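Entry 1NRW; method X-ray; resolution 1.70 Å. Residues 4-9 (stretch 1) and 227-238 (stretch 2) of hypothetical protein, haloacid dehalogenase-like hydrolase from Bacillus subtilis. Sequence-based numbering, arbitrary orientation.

Stretch 1, residues 4-9: MKLIAI
Stretch 2 227-238: QLNIPLEETAAV

Two neighbouring parallel β-strands, Leu6–Ile9 and Thr235–Val238, run side by side; their axes approach to 4.6 Å, with directions 13° from parallel, and the contact buries 655 Å² in all. Both backbones are extended (phi -98 to -142°, psi 121 to 152°). The register pairs Leu6 with Thr235, Ile7 with Ala236, Ala8 with Ala237 and Ile9 with Val238 (CA–CA 4.8, 4.8, 4.5 and 5.3 Å). Leu6 and Ala8 turn both N and O toward stretch 2: Ala236 N donates to Leu6 O (3.0 Å), Ala8 N to Ala236 O (2.8 Å) and Val238 N to Ala8 O (3.0 Å).

Just before the ladder, Glu234 O receives Lys5 N (2.8 Å, nearly linear) and, weakly, Leu6 N (3.3 Å). Lys5 (m, t, t, p) rests its CB on Ile230 CG2 (3.8 Å). A salt bridge joins Lys5 NZ to Glu234 OE1 at 2.6 Å; Glu234 is m, t, chi3 51°. Such long chains suit this more open end, where charges can pair at the margin. The carbonyl is presented by a tight turn: Glu234 N bonds Pro231 O (2.8 Å), while Leu232 O takes Thr235 N (3.0 Å) and Thr235 OG1 (2.7 Å, chi1 p), satisfying the buried hydroxyl.

All eight strand residues are buried; Thr235 apart, their side chains are pure hydrocarbon, suiting that setting. On the face of Leu6, Ala8, Thr235 and Ala237, Leu6 (t, t) is the large bump: its CB meets Thr235 CG2 at 3.9 Å and Ile230 CD1 at 4.0 Å, and its CD1 reaches Leu228 CD1 at 4.3 Å (Ile230 and Leu228 both m, t). Farther along, small methyls meet, Ala8 CB to Ala237 CB 4.0 Å. On the face of Ile7 (m, t), Ile9, Ala236 and Val238, Ile9 (m, t) packs CG2 against Val238 CG1 (chi1 p) at 3.9 Å. Selenomethionine Met4 (m, m, chi3 101°) sets its selenium beside the Ala236 methyl, SE to CB 3.8 Å, and nearer Thr235 O, SE to O 3.5 Å.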

# COMPACT_ATOMS: atom_id res chain seq x y z
N MSE A 4 12.44 19.90 3.69
CA MSE A 4 12.21 18.44 3.83
C MSE A 4 13.42 17.63 3.40
O MSE A 4 14.04 17.92 2.37
CB MSE A 4 10.99 18.01 3.00
CG MSE A 4 9.69 18.68 3.38
SE MSE A 4 9.09 18.28 5.17
CE MSE A 4 9.65 19.92 6.04
N LYS A 5 13.77 16.62 4.18
CA LYS A 5 14.91 15.77 3.86
C LYS A 5 14.44 14.38 3.43
O LYS A 5 15.19 13.62 2.82
CB LYS A 5 15.84 15.65 5.07
CG LYS A 5 16.71 16.88 5.30
CD LYS A 5 17.73 16.62 6.41
CE LYS A 5 18.74 17.76 6.52
NZ LYS A 5 18.09 19.06 6.83
N LEU A 6 13.20 14.05 3.77
CA LEU A 6 12.62 12.76 3.41
C LEU A 6 11.15 12.95 3.03
O LEU A 6 10.41 13.65 3.73
CB LEU A 6 12.73 11.78 4.59
CG LEU A 6 12.24 10.34 4.38
CD1 LEU A 6 12.83 9.44 5.45
CD2 LEU A 6 10.72 10.28 4.42
N ILE A 7 10.74 12.35 1.92
CA ILE A 7 9.36 12.46 1.46
C ILE A 7 8.81 11.06 1.18
O ILE A 7 9.37 10.33 0.37
CB ILE A 7 9.26 13.30 0.17
CG1 ILE A 7 9.81 14.71 0.44
CG2 ILE A 7 7.82 13.37 -0.30
CD1 ILE A 7 9.98 15.55 -0.80
N ALA A 8 7.73 10.71 1.87
CA ALA A 8 7.07 9.41 1.71
C ALA A 8 5.89 9.59 0.76
O ALA A 8 5.06 10.47 0.96
CB ALA A 8 6.60 8.89 3.06
N ILE A 9 5.81 8.73 -0.26
CA ILE A 9 4.76 8.84 -1.27
C ILE A 9 3.97 7.55 -1.46
O ILE A 9 4.55 6.52 -1.79
CB ILE A 9 5.39 9.23 -2.64
CG1 ILE A 9 6.29 10.45 -2.47
CG2 ILE A 9 4.29 9.52 -3.67
CD1 ILE A 9 7.06 10.83 -3.72
N GLN A 227 16.74 5.80 11.32
CA GLN A 227 17.98 5.21 10.82
C GLN A 227 18.79 6.16 9.96
O GLN A 227 20.02 6.11 9.96
CB GLN A 227 17.69 3.95 10.01
CG GLN A 227 17.24 2.79 10.85
CD GLN A 227 16.95 1.57 10.01
OE1 GLN A 227 17.85 1.00 9.39
NE2 GLN A 227 15.68 1.17 9.97
N LEU A 228 18.10 7.02 9.22
CA LEU A 228 18.78 7.97 8.35
C LEU A 228 19.14 9.25 9.10
O LEU A 228 19.67 10.18 8.51
CB LEU A 228 17.90 8.31 7.15
CG LEU A 228 17.50 7.14 6.25
CD1 LEU A 228 16.68 7.66 5.07
CD2 LEU A 228 18.74 6.41 5.76
N ASN A 229 18.85 9.28 10.40
CA ASN A 229 19.14 10.45 11.23
C ASN A 229 18.41 11.69 10.72
O ASN A 229 18.97 12.79 10.71
CB ASN A 229 20.64 10.70 11.26
CG ASN A 229 21.40 9.56 11.91
OD1 ASN A 229 21.11 9.17 13.04
ND2 ASN A 229 22.39 9.02 11.19
N ILE A 230 17.16 11.50 10.31
CA ILE A 230 16.35 12.60 9.81
C ILE A 230 15.19 12.86 10.76
O ILE A 230 14.37 11.97 11.00
CB ILE A 230 15.78 12.28 8.41
CG1 ILE A 230 16.93 12.07 7.42
CG2 ILE A 230 14.88 13.41 7.94
CD1 ILE A 230 16.49 11.62 6.04
N PRO A 231 15.11 14.07 11.32
CA PRO A 231 14.04 14.45 12.25
C PRO A 231 12.69 14.36 11.55
O PRO A 231 12.57 14.71 10.37
CB PRO A 231 14.39 15.90 12.62
CG PRO A 231 15.87 15.95 12.43
CD PRO A 231 16.07 15.18 11.16
N LEU A 232 11.66 13.90 12.26
CA LEU A 232 10.34 13.80 11.65
C LEU A 232 9.83 15.16 11.20
O LEU A 232 9.02 15.25 10.28
CB LEU A 232 9.35 13.16 12.63
CG LEU A 232 9.54 11.67 12.87
CD1 LEU A 232 8.53 11.18 13.90
CD2 LEU A 232 9.37 10.92 11.55
N GLU A 233 10.31 16.22 11.85
CA GLU A 233 9.89 17.57 11.49
C GLU A 233 10.35 17.89 10.07
O GLU A 233 9.82 18.80 9.42
CB GLU A 233 10.48 18.60 12.46
CG GLU A 233 9.98 18.48 13.90
CD GLU A 233 10.33 17.15 14.56
OE1 GLU A 233 11.52 16.75 14.50
OE2 GLU A 233 9.43 16.51 15.14
N GLU A 234 11.35 17.15 9.59
CA GLU A 234 11.88 17.35 8.25
C GLU A 234 11.44 16.25 7.28
O GLU A 234 12.15 15.93 6.32
CB GLU A 234 13.41 17.42 8.31
CG GLU A 234 13.93 18.72 8.92
CD GLU A 234 15.39 18.64 9.29
OE1 GLU A 234 16.21 18.24 8.44
OE2 GLU A 234 15.73 18.98 10.45
N THR A 235 10.27 15.68 7.54
CA THR A 235 9.71 14.65 6.67
C THR A 235 8.30 15.04 6.27
O THR A 235 7.59 15.72 7.01
CB THR A 235 9.64 13.28 7.38
OG1 THR A 235 8.67 13.33 8.44
CG2 THR A 235 10.99 12.89 7.95
N ALA A 236 7.89 14.60 5.07
CA ALA A 236 6.55 14.87 4.57
C ALA A 236 6.02 13.55 4.02
O ALA A 236 6.80 12.69 3.60
CB ALA A 236 6.59 15.92 3.46
N ALA A 237 4.70 13.38 4.04
CA ALA A 237 4.07 12.16 3.52
C ALA A 237 2.80 12.57 2.79
O ALA A 237 2.08 13.46 3.24
CB ALA A 237 3.74 11.21 4.66
N VAL A 238 2.54 11.93 1.66
CA VAL A 238 1.37 12.25 0.86
C VAL A 238 0.61 10.97 0.50
O VAL A 238 1.21 9.94 0.22
CB VAL A 238 1.79 13.02 -0.43
CG1 VAL A 238 2.74 12.17 -1.27
CG2 VAL A 238 0.57 13.41 -1.23